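Glycosyl hyrolase, family 3 (PDB 3TEV) probably hydrolyses O-glycosidic bonds as a TIM-barrel glycoside hydrolase of family 3. Local coordinates at residues L121-N129 with L327-A335. Sequence-based numbering, arbitrary orientation.
Sequences LRSVGINWN and LARRFPAQA
The guanidinium of Arg122 grips the carbonyl oxygen of Ala333 end-on, NH1 at 2.6 Å and NH2 at 2.9 Å, with both nitrogens on the same face of that carbonyl. NH2 also donates to Gln334 O, 2.9 Å away and near the guanidinium plane, while Pro332 O lies over one face. NH1 has a further, straighter bond (160°) to Ile126 O, and together these in-plane bonds fix the rotation of the group; bends at chi2 and chi3 (81° and -53°) bring the guanidinium to these carbonyls. Without the guanidinium, as with an alanine here, the carbonyls of Ala333, Gln334 and Ile126 would probably lose these donors and the last modelled residues be less firmly held. Asn127 ND2 meets Phe331 O at 2.8 Å, nearly head-on to the carbonyl; ND2 also donates to Ala75 O and OD1 accepts from Ile77 N, tying the amide to strand 76-79 and the residue before it. In this TIM-barrel fold, the chain beyond helix 314-330 runs along the turn between helix 107-124 and strand 128-129. A Schellman motif ends helix 107-124, with Gly125 at C-prime with positive phi; Ala335 CB packs 3.8 Å from Gly125 CA. Deeper in, Leu327 CD2 touches Trp128 CZ3 at 3.5 Å, the two side chains crossing at about a right angle.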
loop_
_atom_site.group_PDB
_atom_site.type_symbol
_atom_site.label_atom_id
_atom_site.label_comp_id
_atom_site.label_asym_id
_atom_site.label_seq_id
_atom_site.Cartn_x
_atom_site.Cartn_y
_atom_site.Cartn_z
ATOM N N LEU A 121 -8.533 0.510 15.441
ATOM C CA LEU A 121 -8.293 1.476 14.373
ATOM C C LEU A 121 -9.580 2.218 14.011
ATOM O O LEU A 121 -9.599 3.437 13.907
ATOM C CB LEU A 121 -7.698 0.798 13.137
ATOM C CG LEU A 121 -6.310 0.165 13.267
ATOM C CD1 LEU A 121 -5.814 -0.347 11.909
ATOM C CD2 LEU A 121 -5.293 1.128 13.868
ATOM N N ARG A 122 -10.653 1.459 13.829
ATOM C CA ARG A 122 -11.967 2.001 13.551
ATOM C C ARG A 122 -12.418 3.004 14.634
ATOM O O ARG A 122 -12.961 4.069 14.308
ATOM C CB ARG A 122 -12.978 0.857 13.359
ATOM C CG ARG A 122 -14.377 1.265 12.881
ATOM C CD ARG A 122 -14.436 1.488 11.359
ATOM N NE ARG A 122 -13.401 2.426 10.896
ATOM C CZ ARG A 122 -13.534 3.752 10.845
ATOM N NH1 ARG A 122 -12.517 4.492 10.446
ATOM N NH2 ARG A 122 -14.677 4.336 11.193
ATOM N N SER A 123 -12.166 2.709 15.906
ATOM C CA SER A 123 -12.571 3.655 16.952
ATOM C C SER A 123 -11.793 4.980 16.958
ATOM O O SER A 123 -12.309 5.981 17.449
ATOM C CB SER A 123 -12.629 3.018 18.352
ATOM O OG SER A 123 -11.358 3.045 18.982
ATOM N N VAL A 124 -10.590 5.011 16.382
ATOM C CA VAL A 124 -9.858 6.286 16.291
ATOM C C VAL A 124 -10.028 7.004 14.952
ATOM O O VAL A 124 -9.638 8.152 14.823
ATOM C CB VAL A 124 -8.353 6.174 16.704
ATOM C CG1 VAL A 124 -8.232 5.671 18.153
ATOM C CG2 VAL A 124 -7.570 5.288 15.747
ATOM N N GLY A 125 -10.609 6.323 13.970
ATOM C CA GLY A 125 -10.991 6.928 12.698
ATOM C C GLY A 125 -10.051 6.605 11.556
ATOM O O GLY A 125 -9.903 7.404 10.608
ATOM N N ILE A 126 -9.396 5.449 11.658
ATOM C CA ILE A 126 -8.508 4.953 10.613
ATOM C C ILE A 126 -9.267 3.925 9.783
ATOM O O ILE A 126 -9.960 3.065 10.345
ATOM C CB ILE A 126 -7.227 4.325 11.229
ATOM C CG1 ILE A 126 -6.284 5.447 11.702
ATOM C CG2 ILE A 126 -6.501 3.444 10.207
ATOM C CD1 ILE A 126 -5.298 5.035 12.814
ATOM N N ASN A 127 -9.149 4.000 8.462
ATOM C CA ASN A 127 -9.882 3.079 7.599
ATOM C C ASN A 127 -9.002 2.218 6.682
ATOM O O ASN A 127 -9.503 1.537 5.787
ATOM C CB ASN A 127 -10.979 3.825 6.806
ATOM C CG ASN A 127 -10.419 4.911 5.864
ATOM O OD1 ASN A 127 -9.237 5.265 5.912
ATOM N ND2 ASN A 127 -11.278 5.425 4.995
ATOM N N TRP A 128 -7.694 2.233 6.922
ATOM C CA TRP A 128 -6.756 1.484 6.104
ATOM C C TRP A 128 -5.551 1.061 6.947
ATOM O O TRP A 128 -4.920 1.891 7.588
ATOM C CB TRP A 128 -6.354 2.331 4.899
ATOM C CG TRP A 128 -5.260 1.813 3.998
ATOM C CD1 TRP A 128 -4.091 1.181 4.376
ATOM C CD2 TRP A 128 -5.169 1.985 2.571
ATOM N NE1 TRP A 128 -3.300 0.927 3.259
ATOM C CE2 TRP A 128 -3.948 1.406 2.146
ATOM C CE3 TRP A 128 -5.994 2.570 1.617
ATOM C CZ2 TRP A 128 -3.556 1.374 0.795
ATOM C CZ3 TRP A 128 -5.591 2.543 0.276
ATOM C CH2 TRP A 128 -4.397 1.941 -0.116
ATOM N N ASN A 129 -5.238 -0.232 6.930
ATOM C CA ASN A 129 -4.065 -0.773 7.614
ATOM C C ASN A 129 -3.208 -1.554 6.619
ATOM O O ASN A 129 -3.731 -2.355 5.833
ATOM C CB ASN A 129 -4.492 -1.684 8.771
ATOM C CG ASN A 129 -3.338 -2.041 9.697
ATOM O OD1 ASN A 129 -2.279 -1.402 9.667
ATOM N ND2 ASN A 129 -3.536 -3.059 10.534
ATOM N N LEU A 327 -13.240 2.362 -2.477
ATOM C CA LEU A 327 -12.644 1.864 -1.244
ATOM C C LEU A 327 -13.108 2.658 -0.019
ATOM O O LEU A 327 -13.543 2.078 0.978
ATOM C CB LEU A 327 -11.110 1.890 -1.325
ATOM C CG LEU A 327 -10.350 1.161 -0.214
ATOM C CD1 LEU A 327 -10.537 -0.347 -0.342
ATOM C CD2 LEU A 327 -8.859 1.471 -0.234
ATOM N N ALA A 328 -12.984 3.978 -0.082
ATOM C CA ALA A 328 -13.504 4.827 0.981
ATOM C C ALA A 328 -15.026 4.711 1.217
ATOM O O ALA A 328 -15.458 4.906 2.354
ATOM C CB ALA A 328 -13.108 6.283 0.750
ATOM N N ARG A 329 -15.833 4.448 0.172
ATOM C CA ARG A 329 -17.290 4.264 0.361
ATOM C C ARG A 329 -17.554 2.969 1.150
ATOM O O ARG A 329 -18.430 2.906 2.008
ATOM C CB ARG A 329 -18.071 4.213 -0.973
ATOM C CG ARG A 329 -18.869 5.464 -1.275
ATOM C CD ARG A 329 -19.698 5.429 -2.611
ATOM N NE ARG A 329 -18.986 4.818 -3.746
ATOM C CZ ARG A 329 -18.279 5.461 -4.681
ATOM N NH1 ARG A 329 -18.141 6.784 -4.675
ATOM N NH2 ARG A 329 -17.703 4.754 -5.640
ATOM N N ARG A 330 -16.778 1.947 0.832
ATOM C CA ARG A 330 -16.930 0.651 1.452
ATOM C C ARG A 330 -16.408 0.706 2.897
ATOM O O ARG A 330 -17.004 0.132 3.786
ATOM C CB ARG A 330 -16.182 -0.394 0.623
ATOM C CG ARG A 330 -16.402 -1.813 1.087
ATOM C CD ARG A 330 -15.627 -2.771 0.220
ATOM N NE ARG A 330 -15.747 -4.138 0.727
ATOM C CZ ARG A 330 -14.953 -5.144 0.375
ATOM N NH1 ARG A 330 -13.967 -4.947 -0.495
ATOM N NH2 ARG A 330 -15.153 -6.349 0.899
ATOM N N PHE A 331 -15.319 1.446 3.106
ATOM C CA PHE A 331 -14.653 1.536 4.390
ATOM C C PHE A 331 -14.510 3.015 4.798
ATOM O O PHE A 331 -13.407 3.560 4.809
ATOM C CB PHE A 331 -13.267 0.885 4.299
ATOM C CG PHE A 331 -13.287 -0.577 3.898
ATOM C CD1 PHE A 331 -13.837 -1.546 4.747
ATOM C CD2 PHE A 331 -12.727 -0.989 2.690
ATOM C CE1 PHE A 331 -13.831 -2.907 4.408
ATOM C CE2 PHE A 331 -12.697 -2.354 2.338
ATOM C CZ PHE A 331 -13.268 -3.316 3.195
ATOM N N PRO A 332 -15.629 3.669 5.138
ATOM C CA PRO A 332 -15.556 5.084 5.480
ATOM C C PRO A 332 -14.703 5.353 6.731
ATOM O O PRO A 332 -14.755 4.590 7.707
ATOM C CB PRO A 332 -17.023 5.475 5.718
ATOM C CG PRO A 332 -17.733 4.207 6.028
ATOM C CD PRO A 332 -16.948 3.072 5.437
ATOM N N ALA A 333 -13.931 6.437 6.693
ATOM C CA ALA A 333 -13.089 6.809 7.817
ATOM C C ALA A 333 -13.876 7.262 9.043
ATOM O O ALA A 333 -13.584 6.825 10.149
ATOM C CB ALA A 333 -12.089 7.868 7.414
ATOM N N GLN A 334 -14.861 8.136 8.866
ATOM C CA GLN A 334 -15.538 8.723 10.018
ATOM C C GLN A 334 -15.763 7.686 11.151
ATOM O O GLN A 334 -16.454 6.678 10.960
ATOM C CB GLN A 334 -16.836 9.436 9.593
ATOM C CG GLN A 334 -17.463 10.299 10.688
ATOM C CD GLN A 334 -18.604 11.166 10.187
ATOM O OE1 GLN A 334 -18.648 11.553 9.015
ATOM N NE2 GLN A 334 -19.533 11.488 11.084
ATOM N N ALA A 335 -15.146 7.956 12.308
ATOM C CA ALA A 335 -15.101 7.064 13.469
ATOM C C ALA A 335 -16.480 6.740 14.037
ATOM O O ALA A 335 -17.076 7.561 14.738
ATOM C CB ALA A 335 -14.229 7.682 14.560
#